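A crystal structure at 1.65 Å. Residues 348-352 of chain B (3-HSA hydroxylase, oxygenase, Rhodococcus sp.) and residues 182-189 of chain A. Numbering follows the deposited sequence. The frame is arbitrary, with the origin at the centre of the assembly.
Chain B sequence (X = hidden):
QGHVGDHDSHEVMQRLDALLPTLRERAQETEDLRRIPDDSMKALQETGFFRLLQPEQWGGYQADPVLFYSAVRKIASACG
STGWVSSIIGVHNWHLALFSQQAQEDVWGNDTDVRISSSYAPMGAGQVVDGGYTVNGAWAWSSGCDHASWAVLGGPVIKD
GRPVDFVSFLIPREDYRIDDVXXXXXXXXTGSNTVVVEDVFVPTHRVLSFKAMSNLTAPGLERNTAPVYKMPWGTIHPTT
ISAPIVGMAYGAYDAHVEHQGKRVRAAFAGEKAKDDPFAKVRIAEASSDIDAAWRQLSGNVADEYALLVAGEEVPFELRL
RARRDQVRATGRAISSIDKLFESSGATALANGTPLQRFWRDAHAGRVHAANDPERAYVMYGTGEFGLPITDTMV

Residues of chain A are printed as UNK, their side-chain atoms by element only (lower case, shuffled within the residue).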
ATOM      1  N   ALA B 348      -9.813  21.468  -0.587  1.00 10.03           N
ATOM      2  CA  ALA B 348     -10.792  20.410  -0.775  1.00 10.24           C
ATOM      3  C   ALA B 348     -11.681  20.182   0.441  1.00  8.79           C
ATOM      4  O   ALA B 348     -12.675  19.448   0.355  1.00  9.09           O
ATOM      5  CB  ALA B 348     -10.102  19.137  -1.175  1.00 10.05           C
ATOM      6  N   LEU B 349     -11.340  20.798   1.573  1.00  7.87           N
ATOM      7  CA  LEU B 349     -12.191  20.642   2.775  1.00  7.27           C
ATOM      8  C   LEU B 349     -13.493  21.440   2.732  1.00  8.15           C
ATOM      9  O   LEU B 349     -14.402  21.187   3.533  1.00  8.40           O
ATOM     10  CB  LEU B 349     -11.442  21.004   4.063  1.00  7.42           C
ATOM     11  CG  LEU B 349     -10.159  20.212   4.344  1.00  7.23           C
ATOM     12  CD1 LEU B 349      -9.602  20.678   5.706  1.00  7.81           C
ATOM     13  CD2 LEU B 349     -10.380  18.694   4.303  1.00  7.37           C
ATOM     14  N   ALA B 350     -13.575  22.411   1.824  1.00  8.04           N
ATOM     15  CA  ALA B 350     -14.698  23.349   1.837  1.00  9.06           C
ATOM     16  C   ALA B 350     -16.022  22.617   1.592  1.00  8.10           C
ATOM     17  O   ALA B 350     -16.155  21.885   0.612  1.00  8.74           O
ATOM     18  CB  ALA B 350     -14.473  24.402   0.773  1.00  9.31           C
ATOM     19  N   ASN B 351     -17.002  22.829   2.471  1.00  8.39           N
ATOM     20  CA  ASN B 351     -18.329  22.272   2.226  1.00  8.97           C
ATOM     21  C   ASN B 351     -18.870  22.803   0.907  1.00  8.51           C
ATOM     22  O   ASN B 351     -18.579  23.956   0.513  1.00  8.49           O
ATOM     23  CB  ASN B 351     -19.295  22.613   3.353  1.00  9.36           C
ATOM     24  CG  ASN B 351     -18.974  21.864   4.629  1.00 10.77           C
ATOM     25  OD1 ASN B 351     -18.508  20.723   4.591  1.00 14.99           O
ATOM     26  ND2 ASN B 351     -19.231  22.489   5.754  1.00 14.88           N
ATOM     27  N   GLY B 352     -19.658  21.954   0.242  1.00  8.88           N
ATOM     28  CA  GLY B 352     -20.343  22.326  -0.985  1.00  9.02           C
ATOM     29  C   GLY B 352     -19.511  22.169  -2.243  1.00  9.00           C
ATOM     30  O   GLY B 352     -20.016  22.425  -3.332  1.00 10.60           O
TER
ATOM     31  N   UNK A 182     -15.874  29.472   8.925  1.00 12.01           N
ATOM     32  CA  UNK A 182     -15.463  28.058   9.047  1.00 11.83           C
ATOM     33  C   UNK A 182     -16.562  27.102   8.574  1.00 11.34           C
ATOM     34  O   UNK A 182     -17.565  26.895   9.255  1.00 12.68           O
ATOM     35  c   UNK A 182     -11.746  24.052  10.379  1.00 10.68           C
ATOM     36  c   UNK A 182     -14.395  26.499  10.742  1.00 11.43           C
ATOM     37  c   UNK A 182     -10.882  24.614   9.465  1.00 11.14           C
ATOM     38  c   UNK A 182     -11.138  25.869   8.871  1.00 10.69           C
ATOM     39  c   UNK A 182     -14.796  25.525  11.608  1.00 11.24           C
ATOM     40  c   UNK A 182     -12.879  24.784  10.724  1.00  9.19           C
ATOM     41  n   UNK A 182     -13.894  24.484  11.603  1.00  9.00           N
ATOM     42  c   UNK A 182     -15.070  27.795  10.494  1.00 10.78           C
ATOM     43  c   UNK A 182     -13.163  26.056  10.163  1.00 11.33           C
ATOM     44  c   UNK A 182     -12.271  26.606   9.221  1.00 10.95           C
ATOM     45  N   UNK A 183     -16.364  26.515   7.391  1.00 11.64           N
ATOM     46  CA  UNK A 183     -17.404  25.751   6.717  1.00 11.27           C
ATOM     47  C   UNK A 183     -16.782  24.565   5.975  1.00 10.45           C
ATOM     48  O   UNK A 183     -16.631  24.580   4.739  1.00 10.51           O
ATOM     49  c   UNK A 183     -19.334  26.067   5.127  1.00 14.18           C
ATOM     50  c   UNK A 183     -18.119  26.690   5.736  1.00 11.54           C
ATOM     51  o   UNK A 183     -19.904  25.128   5.671  1.00 14.98           O
ATOM     52  n   UNK A 183     -19.741  26.584   3.964  1.00 19.20           N
ATOM     53  N   UNK A 184     -16.413  23.548   6.757  1.00  9.29           N
ATOM     54  CA  UNK A 184     -15.544  22.468   6.258  1.00  9.25           C
ATOM     55  C   UNK A 184     -16.064  21.068   6.580  1.00  8.86           C
ATOM     56  O   UNK A 184     -16.964  20.892   7.412  1.00  9.58           O
ATOM     57  c   UNK A 184     -14.120  22.616   6.827  1.00 10.00           C
ATOM     58  c   UNK A 184     -14.185  22.705   8.328  1.00 10.88           C
ATOM     59  c   UNK A 184     -13.451  23.864   6.244  1.00 10.63           C
ATOM     60  N   UNK A 185     -15.470  20.064   5.936  1.00  8.19           N
ATOM     61  CA  UNK A 185     -15.982  18.683   6.034  1.00  7.96           C
ATOM     62  C   UNK A 185     -15.559  17.959   7.339  1.00  8.12           C
ATOM     63  O   UNK A 185     -16.171  16.977   7.759  1.00  8.38           O
ATOM     64  c   UNK A 185     -13.992  17.653   4.824  1.00  9.03           C
ATOM     65  c   UNK A 185     -16.278  16.496   4.669  1.00  8.38           C
ATOM     66  c   UNK A 185     -15.525  17.859   4.796  1.00  8.70           C
ATOM     67  N   UNK A 186     -14.503  18.451   7.963  1.00  8.00           N
ATOM     68  CA  UNK A 186     -14.039  17.892   9.256  1.00  8.07           C
ATOM     69  C   UNK A 186     -13.401  18.955  10.127  1.00  7.18           C
ATOM     70  O   UNK A 186     -13.116  20.076   9.674  1.00  6.89           O
ATOM     71  N   UNK A 187     -13.134  18.587  11.384  1.00  6.75           N
ATOM     72  CA  UNK A 187     -12.689  19.562  12.404  1.00  6.45           C
ATOM     73  C   UNK A 187     -13.650  20.760  12.454  1.00  7.32           C
ATOM     74  O   UNK A 187     -13.258  21.893  12.752  1.00  7.97           O
ATOM     75  c   UNK A 187     -10.167  18.963  12.500  1.00  7.66           C
ATOM     76  c   UNK A 187      -8.764  19.542  12.123  1.00  7.94           C
ATOM     77  c   UNK A 187     -11.229  20.031  12.171  1.00  7.34           C
ATOM     78  c   UNK A 187     -10.250  18.559  13.996  1.00  9.65           C
ATOM     79  N   UNK A 188     -14.927  20.486  12.208  1.00  8.21           N
ATOM     80  CA  UNK A 188     -15.958  21.542  12.212  1.00  8.27           C
ATOM     81  C   UNK A 188     -15.998  22.271  13.563  1.00  8.05           C
ATOM     82  O   UNK A 188     -16.129  23.504  13.627  1.00  9.42           O
ATOM     83  n   UNK A 188     -18.863  19.529   8.758  1.00 20.51           N
ATOM     84  c   UNK A 188     -18.704  19.725  10.189  1.00 14.26           C
ATOM     85  c   UNK A 188     -19.698  18.655   8.202  1.00 24.77           C
ATOM     86  n   UNK A 188     -20.436  17.832   8.963  1.00 22.20           N
ATOM     87  n   UNK A 188     -19.791  18.601   6.873  1.00 26.59           N
ATOM     88  c   UNK A 188     -17.396  20.477  10.477  1.00  9.13           C
ATOM     89  c   UNK A 188     -17.326  20.939  11.902  1.00  9.57           C
ATOM     90  N   UNK A 189     -15.835  21.514  14.643  1.00  7.44           N
ATOM     91  CA  UNK A 189     -15.894  22.091  15.992  1.00  7.94           C
ATOM     92  C   UNK A 189     -14.776  23.061  16.340  1.00  8.71           C
ATOM     93  O   UNK A 189     -14.874  23.772  17.338  1.00  9.41           O
TER

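Position 182 carries one carbon and then fused five- and six-membered rings holding eight carbons and one nitrogen, an indole that makes no contact with the chain B stretch, so it is Trp A182. It works within its own chain: its NE1 donates to the backbone O of position 187 at 2.9 Å, linking the two positions within the same stretch.

Position 183 has two side-chain carbons, the second bearing one nitrogen and one oxygen, and that oxygen lies 2.7 Å from ND2 of Asn B351. A carboxamide on a single methylene makes it Asn A183, whose OD1 accepts a hydrogen bond from that ND2. An amide suits this exposed place, since its oxygen can meet the partner amide's NH2 without bringing in a charge.

Position 184 shows three carbons, forked at the first. Its CB points away from chain B overall, yet one branch carbon lies 4.1 Å from CB of Leu B349, and the backbone CA approaches O of Leu B349 at 3.2 Å, a CA-H...O contact. This is Val A184, whose compact side chain adds apolar surface beside the close backbone approach.

Position 185 again has three carbons with the fork at the first. One branch carbon packs against CD2 of Leu B349 at 3.8 Å, while the backbone N donates to O of Leu B349 at 2.9 Å. It is Val A185, a buried apolar side chain alongside a backbone N that is hydrogen-bonded.

Position 186 has no side-chain atoms and makes no direct contact with chain B; it is Gly A186. Position 187 has four carbons forked at the second, buried but also out of contact with chain B: Leu A187. Its backbone O accepts the hydrogen bond from NE1 of Trp A182.

Position 188 has three carbons, a nitrogen, and a carbon carrying two more nitrogens, one of them 3.4 Å from OD1 of Asn B351: Arg A188. That atom, NH2, makes a weak hydrogen bond there, and NE donates to O of Val A184 at 2.7 Å. The long, multiply donating guanidinium can thus serve its own loop and the neighbouring chain together. Position 189 lacks a side chain and is beyond reach of chain B: Gly A189.

The contact rests on a single beta bridge between Ala B350 and Val A184. N of Asn B351 donates to O of Asn A183 at 2.9 Å, and the bond from Val A185 N to Leu B349 O completes the backbone pair. Around it, Leu B349 packs against the two valines, while the Asn B351 amide uses both ends, giving through ND2 and accepting through OD1.

Chain A, residues 182-189: WNVVGLRG
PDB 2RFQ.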